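Local structure of 7beta-hydroxysteroid dehydrogenase (Collinsella aerofaciens, 5FYD) at residues A[33-38]-A[50-55]; A[71-76]-A[120-125]; A[141-146]-A[154-159]. The protein reduces the 7-oxo group of 7-oxolithocholate with NADPH to give ursodeoxycholate, working as a homodimeric short-chain dehydrogenase/reductase. All coordinates share one frame; numbering follows the deposited sequence.

Interaction 1 of 3, residues A[33-38]-A[50-55]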
loop_
_atom_site.group_PDB
_atom_site.type_symbol
_atom_site.label_atom_id
_atom_site.label_comp_id
_atom_site.label_asym_id
_atom_site.label_seq_id
_atom_site.Cartn_x
_atom_site.Cartn_y
_atom_site.Cartn_z
ATOM N N MET A 33 -26.821 8.476 14.500
ATOM C CA MET A 33 -26.336 7.529 15.508
ATOM C C MET A 33 -25.079 8.034 16.178
ATOM O O MET A 33 -24.218 8.649 15.546
ATOM C CB MET A 33 -26.003 6.157 14.920
ATOM C CG MET A 33 -27.187 5.427 14.335
ATOM S SD MET A 33 -26.673 3.737 13.875
ATOM C CE MET A 33 -27.663 2.802 14.990
ATOM N N ASN A 34 -24.996 7.760 17.474
ATOM C CA ASN A 34 -23.756 7.952 18.218
ATOM C C ASN A 34 -22.817 6.830 17.784
ATOM O O ASN A 34 -23.292 5.779 17.386
ATOM C CB ASN A 34 -24.024 7.902 19.713
ATOM C CG ASN A 34 -25.027 8.951 20.153
ATOM O OD1 ASN A 34 -24.904 10.142 19.815
ATOM N ND2 ASN A 34 -26.024 8.527 20.908
ATOM N N VAL A 35 -21.510 7.059 17.850
ATOM C CA VAL A 35 -20.562 6.175 17.165
ATOM C C VAL A 35 -19.548 5.605 18.150
ATOM O O VAL A 35 -18.847 6.358 18.807
ATOM C CB VAL A 35 -19.830 6.923 16.056
ATOM C CG1 VAL A 35 -18.921 5.997 15.282
ATOM C CG2 VAL A 35 -20.823 7.583 15.104
ATOM N N VAL A 36 -19.465 4.274 18.209
ATOM C CA VAL A 36 -18.372 3.599 18.892
ATOM C C VAL A 36 -17.409 3.234 17.787
ATOM O O VAL A 36 -17.775 2.476 16.886
ATOM C CB VAL A 36 -18.823 2.316 19.629
ATOM C CG1 VAL A 36 -17.674 1.752 20.431
ATOM C CG2 VAL A 36 -19.991 2.587 20.533
ATOM N N MET A 37 -16.199 3.772 17.850
ATOM C CA MET A 37 -15.193 3.561 16.817
ATOM C C MET A 37 -14.019 2.797 17.407
ATOM O O MET A 37 -13.495 3.167 18.477
ATOM C CB MET A 37 -14.734 4.889 16.191
ATOM C CG MET A 37 -14.171 5.925 17.129
ATOM S SD MET A 37 -13.879 7.449 16.190
ATOM C CE MET A 37 -15.561 7.962 15.980
ATOM N N VAL A 38 -13.648 1.710 16.729
ATOM C CA VAL A 38 -12.687 0.767 17.265
ATOM C C VAL A 38 -11.589 0.515 16.270
ATOM O O VAL A 38 -11.833 0.349 15.050
ATOM C CB VAL A 38 -13.344 -0.576 17.608
ATOM C CG1 VAL A 38 -12.381 -1.450 18.410
ATOM C CG2 VAL A 38 -14.667 -0.381 18.344
ATOM N N GLY A 50 -13.225 13.475 17.342
ATOM C CA GLY A 50 -13.428 14.926 17.475
ATOM C C GLY A 50 -14.053 15.528 16.226
ATOM O O GLY A 50 -14.955 16.364 16.310
ATOM N N GLU A 51 -13.614 15.058 15.066
ATOM C CA GLU A 51 -14.189 15.504 13.786
ATOM C C GLU A 51 -15.663 15.117 13.655
ATOM O O GLU A 51 -16.503 15.928 13.215
ATOM C CB GLU A 51 -13.373 14.955 12.611
ATOM C CG GLU A 51 -11.983 15.571 12.573
ATOM C CD GLU A 51 -11.106 15.069 11.439
ATOM O OE1 GLU A 51 -11.320 13.935 10.944
ATOM O OE2 GLU A 51 -10.178 15.830 11.068
ATOM N N ILE A 52 -15.983 13.899 14.077
ATOM C CA ILE A 52 -17.356 13.405 14.039
ATOM C C ILE A 52 -18.228 14.241 14.979
ATOM O O ILE A 52 -19.330 14.643 14.605
ATOM C CB ILE A 52 -17.431 11.897 14.379
ATOM C CG1 ILE A 52 -16.852 11.025 13.236
ATOM C CG2 ILE A 52 -18.853 11.457 14.734
ATOM C CD1 ILE A 52 -17.715 10.836 12.022
ATOM N N ARG A 53 -17.762 14.455 16.204
ATOM C CA ARG A 53 -18.521 15.271 17.150
ATOM C C ARG A 53 -18.781 16.674 16.585
ATOM O O ARG A 53 -19.916 17.168 16.628
ATOM C CB ARG A 53 -17.782 15.377 18.489
ATOM C CG ARG A 53 -17.777 14.085 19.302
ATOM C CD ARG A 53 -17.411 14.342 20.754
ATOM N NE ARG A 53 -16.084 14.925 20.903
ATOM C CZ ARG A 53 -14.921 14.263 20.839
ATOM N NH1 ARG A 53 -14.870 12.959 20.588
ATOM N NH2 ARG A 53 -13.780 14.928 21.012
ATOM N N GLU A 54 -17.741 17.296 16.050
ATOM C CA GLU A 54 -17.823 18.684 15.563
ATOM C C GLU A 54 -18.687 18.822 14.293
ATOM O O GLU A 54 -19.430 19.790 14.142
ATOM C CB GLU A 54 -16.414 19.248 15.321
ATOM C CG GLU A 54 -16.319 20.744 15.505
ATOM C CD GLU A 54 -16.509 21.143 16.968
ATOM O OE1 GLU A 54 -15.720 20.724 17.860
ATOM O OE2 GLU A 54 -17.488 21.857 17.230
ATOM N N THR A 55 -18.634 17.823 13.426
ATOM C CA THR A 55 -19.386 17.838 12.182
ATOM C C THR A 55 -20.850 17.432 12.346
ATOM O O THR A 55 -21.740 18.039 11.718
ATOM C CB THR A 55 -18.696 16.907 11.157
ATOM O OG1 THR A 55 -17.341 17.332 11.006
ATOM C CG2 THR A 55 -19.403 16.948 9.803
#
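Ile52 overlaps two side chains of the strand beneath it, one with each branch. Its CG2 methyl meets Val35, with Ile52 CG2 4.4 Å from Val35 CG2. The other branch lies toward Met37, whose terminal methyl CE comes to 4.3 Å from Ile52 CG1. Both gaps are at the loose end of van der Waals contact, so this is modest apolar packing, and the backbones stay well apart: Val35 CA and Ile52 CA are 8.5 Å from each other. Met37 reaches the helix by its shape. CG sits between the backbone N and the carbonyl carbon (chi1 57°), the chain then runs extended, and a final turn about the CG-SD bond (chi3 73°) swings CE across to the isoleucine. On the solvent side of the helix, Thr55 OG1 donates to Glu51 O at 2.7 Å, and the backbone N of Thr55 reaches the same oxygen from the opposite face of its plane, while the Arg53 guanidinium lays one face over Gly50 CA. The contact belongs to the beta-alpha-beta unit of strand 34-39, helix 42-56 and strand 60-64 in the Rossmann fold. Residues alternate along the strand, with Val35 and Met37 facing the helix, and Val36 and Val38 packing on Leu12 and Val63 of the adjoining strands. Helix 19-30 closes the flank, its Cys25 and Ile28 touching Val35 and its Glu26 touching Ile52, while Thr60 and Val62 of strand 60-64 meet Ile52 and Met37.

Interaction 2 of 3, residues A[71-76]-A[120-125]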
loop_
_atom_site.group_PDB
_atom_site.type_symbol
_atom_site.label_atom_id
_atom_site.label_comp_id
_atom_site.label_asym_id
_atom_site.label_seq_id
_atom_site.Cartn_x
_atom_site.Cartn_y
_atom_site.Cartn_z
ATOM N N GLY A 71 -8.525 -11.274 23.203
ATOM C CA GLY A 71 -9.203 -10.328 24.092
ATOM C C GLY A 71 -9.736 -9.065 23.433
ATOM O O GLY A 71 -10.361 -8.230 24.112
ATOM N N ALA A 72 -9.497 -8.885 22.135
ATOM C CA ALA A 72 -9.925 -7.659 21.453
ATOM C C ALA A 72 -11.442 -7.520 21.521
ATOM O O ALA A 72 -11.962 -6.475 21.905
ATOM C CB ALA A 72 -9.441 -7.662 20.007
ATOM N N ALA A 73 -12.159 -8.584 21.198
ATOM C CA ALA A 73 -13.618 -8.534 21.176
ATOM C C ALA A 73 -14.179 -8.228 22.560
ATOM O O ALA A 73 -15.051 -7.395 22.693
ATOM C CB ALA A 73 -14.200 -9.831 20.651
ATOM N N GLU A 74 -13.628 -8.876 23.587
ATOM C CA GLU A 74 -14.036 -8.610 24.966
ATOM C C GLU A 74 -13.822 -7.157 25.418
ATOM O O GLU A 74 -14.636 -6.612 26.179
ATOM C CB GLU A 74 -13.313 -9.584 25.917
ATOM C CG GLU A 74 -13.801 -11.013 25.767
ATOM C CD GLU A 74 -15.248 -11.198 26.180
ATOM O OE1 GLU A 74 -15.730 -10.449 27.078
ATOM O OE2 GLU A 74 -15.910 -12.077 25.586
ATOM N N THR A 75 -12.761 -6.526 24.934
ATOM C CA THR A 75 -12.516 -5.102 25.183
ATOM C C THR A 75 -13.663 -4.281 24.611
ATOM O O THR A 75 -14.205 -3.386 25.265
ATOM C CB THR A 75 -11.189 -4.670 24.563
ATOM O OG1 THR A 75 -10.132 -5.338 25.260
ATOM C CG2 THR A 75 -10.956 -3.175 24.638
ATOM N N VAL A 76 -14.060 -4.634 23.401
ATOM C CA VAL A 76 -15.189 -3.964 22.748
ATOM C C VAL A 76 -16.492 -4.187 23.532
ATOM O O VAL A 76 -17.234 -3.239 23.788
ATOM C CB VAL A 76 -15.356 -4.438 21.296
ATOM C CG1 VAL A 76 -16.593 -3.827 20.665
ATOM C CG2 VAL A 76 -14.114 -4.095 20.487
ATOM N N LEU A 120 -16.207 -13.230 14.173
ATOM C CA LEU A 120 -17.349 -14.024 14.608
ATOM C C LEU A 120 -17.762 -13.727 16.056
ATOM O O LEU A 120 -18.942 -13.748 16.345
ATOM C CB LEU A 120 -17.117 -15.521 14.417
ATOM C CG LEU A 120 -18.424 -16.337 14.453
ATOM C CD1 LEU A 120 -19.395 -16.004 13.316
ATOM C CD2 LEU A 120 -18.111 -17.826 14.418
ATOM N N LYS A 121 -16.803 -13.484 16.948
ATOM C CA LYS A 121 -17.135 -13.109 18.323
ATOM C C LYS A 121 -18.021 -11.874 18.322
ATOM O O LYS A 121 -19.055 -11.842 18.997
ATOM C CB LYS A 121 -15.865 -12.842 19.150
ATOM C CG LYS A 121 -15.123 -14.105 19.563
ATOM C CD LYS A 121 -13.929 -13.755 20.439
ATOM C CE LYS A 121 -13.377 -14.990 21.129
ATOM N NZ LYS A 121 -12.336 -14.560 22.111
ATOM N N CYS A 122 -17.617 -10.871 17.541
ATOM C CA CYS A 122 -18.375 -9.634 17.472
ATOM C C CYS A 122 -19.726 -9.884 16.841
ATOM O O CYS A 122 -20.742 -9.436 17.365
ATOM C CB CYS A 122 -17.603 -8.556 16.718
ATOM S SG CYS A 122 -16.190 -7.933 17.639
ATOM N N PHE A 123 -19.750 -10.589 15.715
ATOM C CA PHE A 123 -21.013 -10.832 14.995
ATOM C C PHE A 123 -21.995 -11.580 15.903
ATOM O O PHE A 123 -23.159 -11.213 15.995
ATOM C CB PHE A 123 -20.741 -11.661 13.756
ATOM C CG PHE A 123 -21.809 -11.645 12.677
ATOM C CD1 PHE A 123 -22.888 -10.767 12.647
ATOM C CD2 PHE A 123 -21.646 -12.527 11.606
ATOM C CE1 PHE A 123 -23.807 -10.817 11.614
ATOM C CE2 PHE A 123 -22.532 -12.563 10.559
ATOM C CZ PHE A 123 -23.619 -11.702 10.560
ATOM N N HIS A 124 -21.481 -12.584 16.609
ATOM C CA HIS A 124 -22.308 -13.385 17.512
ATOM C C HIS A 124 -22.863 -12.554 18.664
ATOM O O HIS A 124 -24.047 -12.593 18.951
ATOM C CB HIS A 124 -21.489 -14.541 18.074
ATOM C CG HIS A 124 -22.228 -15.388 19.055
ATOM N ND1 HIS A 124 -21.963 -15.361 20.403
ATOM C CD2 HIS A 124 -23.213 -16.300 18.880
ATOM C CE1 HIS A 124 -22.742 -16.236 21.019
ATOM N NE2 HIS A 124 -23.509 -16.814 20.117
ATOM N N HIS A 125 -21.988 -11.793 19.301
ATOM C CA HIS A 125 -22.356 -11.026 20.484
ATOM C C HIS A 125 -23.435 -9.993 20.145
ATOM O O HIS A 125 -24.491 -9.945 20.800
ATOM C CB HIS A 125 -21.101 -10.398 21.032
ATOM C CG HIS A 125 -21.312 -9.566 22.243
ATOM N ND1 HIS A 125 -21.102 -10.044 23.515
ATOM C CD2 HIS A 125 -21.665 -8.271 22.375
ATOM C CE1 HIS A 125 -21.362 -9.084 24.384
ATOM N NE2 HIS A 125 -21.680 -7.994 23.716
#
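Within the Rossmann fold, helices 72-80 and 105-132 cover the same face of the parallel sheet, and they meet where Ala73 fits against Lys121 and Cys122. The small alanine allows a close approach, with Ala73 CA and Cys122 CA 6.1 Å apart. Its methyl does all the touching on its side. It lies 3.8 Å from Lys121 CB, and the lysine chain then passes alongside it, bringing Lys121 CD to 3.9 Å from Ala73 CB. Because Lys121 CG is anti to the carbonyl carbon (chi1 -75°) and the chain beyond is extended, its aliphatic part covers the alanine before the ammonium group runs out toward solvent. There Lys121 NZ stands 5.6 Å from Glu74 OE2, too far for a salt bridge, though the opposite charges probably attract weakly. On the buried side Cys122 SG lies 4.1 Å from Ala73 CB, and the cysteine side chain also touches Leu14 and Met88 of the sheet; Val76 reaches Leu12 and Leu14. Gly71, the N-cap of helix 72-80, starts that helix with an oxygen gripped twice: Thr75 N and Thr75 OG1 each donate to Gly71 O at 3.1 Å, from opposite faces of its plane.

Interaction 3 of 3, residues A[141-146]-A[154-159]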
loop_
_atom_site.group_PDB
_atom_site.type_symbol
_atom_site.label_atom_id
_atom_site.label_comp_id
_atom_site.label_asym_id
_atom_site.label_seq_id
_atom_site.Cartn_x
_atom_site.Cartn_y
_atom_site.Cartn_z
ATOM N N VAL A 141 -18.232 -6.291 5.775
ATOM C CA VAL A 141 -17.488 -6.011 4.555
ATOM C C VAL A 141 -16.678 -7.226 4.127
ATOM O O VAL A 141 -15.867 -7.755 4.895
ATOM C CB VAL A 141 -16.588 -4.793 4.777
ATOM C CG1 VAL A 141 -15.768 -4.483 3.528
ATOM C CG2 VAL A 141 -17.444 -3.612 5.188
ATOM N N SER A 142 -16.933 -7.694 2.914
ATOM C CA SER A 142 -16.092 -8.698 2.274
ATOM C C SER A 142 -15.303 -8.113 1.097
ATOM O O SER A 142 -15.280 -6.884 0.865
ATOM C CB SER A 142 -16.945 -9.901 1.868
ATOM O OG SER A 142 -16.131 -11.003 1.504
ATOM N N SER A 143 -14.657 -9.005 0.348
ATOM C CA SER A 143 -13.790 -8.629 -0.750
ATOM C C SER A 143 -14.004 -9.580 -1.889
ATOM O O SER A 143 -14.302 -10.771 -1.670
ATOM C CB SER A 143 -12.351 -8.732 -0.292
ATOM O OG SER A 143 -11.478 -8.459 -1.368
ATOM N N MET A 144 -13.855 -9.073 -3.109
ATOM C CA MET A 144 -13.888 -9.899 -4.296
ATOM C C MET A 144 -12.885 -11.069 -4.261
ATOM O O MET A 144 -13.159 -12.092 -4.875
ATOM C CB MET A 144 -13.713 -9.029 -5.556
ATOM C CG MET A 144 -15.031 -8.347 -5.916
ATOM S SD MET A 144 -14.827 -7.100 -7.175
ATOM C CE MET A 144 -14.478 -8.139 -8.589
ATOM N N THR A 145 -11.803 -10.947 -3.481
ATOM C CA THR A 145 -10.881 -12.056 -3.255
ATOM C C THR A 145 -11.576 -13.257 -2.598
ATOM O O THR A 145 -11.147 -14.399 -2.792
ATOM C CB THR A 145 -9.653 -11.658 -2.402
ATOM O OG1 THR A 145 -10.088 -11.205 -1.122
ATOM C CG2 THR A 145 -8.832 -10.583 -3.078
ATOM N N GLY A 146 -12.633 -12.994 -1.834
ATOM C CA GLY A 146 -13.467 -14.056 -1.280
ATOM C C GLY A 146 -14.245 -14.870 -2.304
ATOM O O GLY A 146 -14.718 -15.969 -2.003
ATOM N N GLY A 154 -3.257 -16.175 0.278
ATOM C CA GLY A 154 -4.381 -17.106 0.398
ATOM C C GLY A 154 -5.389 -16.783 1.492
ATOM O O GLY A 154 -6.618 -16.871 1.285
ATOM N N GLN A 155 -4.888 -16.367 2.652
ATOM C CA GLN A 155 -5.802 -16.048 3.753
ATOM C C GLN A 155 -6.681 -14.802 3.580
ATOM O O GLN A 155 -7.716 -14.685 4.262
ATOM C CB GLN A 155 -5.059 -15.997 5.089
ATOM C CG GLN A 155 -5.160 -17.284 5.872
ATOM C CD GLN A 155 -5.203 -17.052 7.369
ATOM O OE1 GLN A 155 -6.227 -16.718 7.934
ATOM N NE2 GLN A 155 -4.084 -17.261 8.015
ATOM N N TYR A 156 -6.302 -13.886 2.690
ATOM C CA TYR A 156 -7.137 -12.711 2.325
ATOM C C TYR A 156 -8.497 -13.219 1.852
ATOM O O TYR A 156 -9.538 -12.973 2.492
ATOM C CB TYR A 156 -6.465 -11.882 1.197
ATOM C CG TYR A 156 -7.021 -10.473 0.864
ATOM C CD1 TYR A 156 -8.196 -9.973 1.407
ATOM C CD2 TYR A 156 -6.297 -9.628 0.001
ATOM C CE1 TYR A 156 -8.650 -8.696 1.116
ATOM C CE2 TYR A 156 -6.757 -8.351 -0.327
ATOM C CZ TYR A 156 -7.923 -7.881 0.240
ATOM O OH TYR A 156 -8.365 -6.599 -0.075
ATOM N N GLY A 157 -8.476 -13.981 0.770
ATOM C CA GLY A 157 -9.682 -14.511 0.197
ATOM C C GLY A 157 -10.367 -15.502 1.123
ATOM O O GLY A 157 -11.587 -15.528 1.196
ATOM N N ALA A 158 -9.588 -16.321 1.826
ATOM C CA ALA A 158 -10.188 -17.359 2.671
ATOM C C ALA A 158 -10.991 -16.711 3.800
ATOM O O ALA A 158 -12.131 -17.098 4.070
ATOM C CB ALA A 158 -9.128 -18.296 3.233
ATOM N N GLY A 159 -10.369 -15.759 4.492
ATOM C CA GLY A 159 -11.015 -15.028 5.562
ATOM C C GLY A 159 -12.193 -14.208 5.071
ATOM O O GLY A 159 -13.264 -14.199 5.701
#
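The ring of Tyr156 carries Thr145 over one face, with Ser143 OG approaching obliquely and the ring of His95 stacked on it. This is the active site of the short-chain dehydrogenase fold: Tyr156 is assigned as proton acceptor and Ser143 as transition-state stabiliser, and Tyr156 and Lys160 form the family's Tyr-x-x-x-Lys motif. Both branches of Thr145 cover the ring: OG1, off toward the rim, is 3.4 Å from Tyr156 CD1, while Thr145 CG2 makes a CH-pi contact 4.1 Å from the ring centroid, only 12° off the normal. The ring reaches this place because Tyr156 CG is anti to the backbone N (chi1 -168°), which carries the phenol away from its helix toward the strand end. There Ser143 OG lies 3.8 Å from Tyr156 OH, too long for a hydrogen bond. The serine hydroxyl is hydrogen-bonded to Thr145 OG1 (3.1 Å from Ser143 OG), so the threonine covers the tyrosine and probably helps to fix the serine's rotation. A phenylalanine in place of Tyr156 would keep the ring beneath Thr145 but would probably leave Ser143 OG without its hydroxyl neighbour and the site without its proton acceptor. Lys160 NZ bonds to Val141 O, and Pro199 of the second subunit packs on Ser143, Thr145 and Tyr156. On Thr145's side of the ring, near its CB end, the backbones themselves touch: Thr145 O sits 3.3 Å from Gly157 CA, close to where a CB would be, which only a residue without one allows, and Gly146 CA points a C-H at Gly157 O, 3.4 Å away.

In the fold
The three contacts follow one another along the chain, all within the Rossmann domain. Interactions 1 and 2 lie on opposite faces of the sheet, their centres 21 Å apart, yet they meet through it: Val38 CG1 touches Val76 CG2 at 3.8 Å. Both also approach the NADP site, with the Met37 side chain about 6 Å from that of Thr17 and the Cys122 side chain about 6 Å from that of Phe67. Interaction 3 holds Ser143 and Tyr156, the assigned stabiliser and proton acceptor; the Lys160 side chain is about 4 Å from that of Ser143. Its centre is 20 Å from that of interaction 2 and 29 Å from that of interaction 1; helix 105-132 is followed in the chain by strand 136-143.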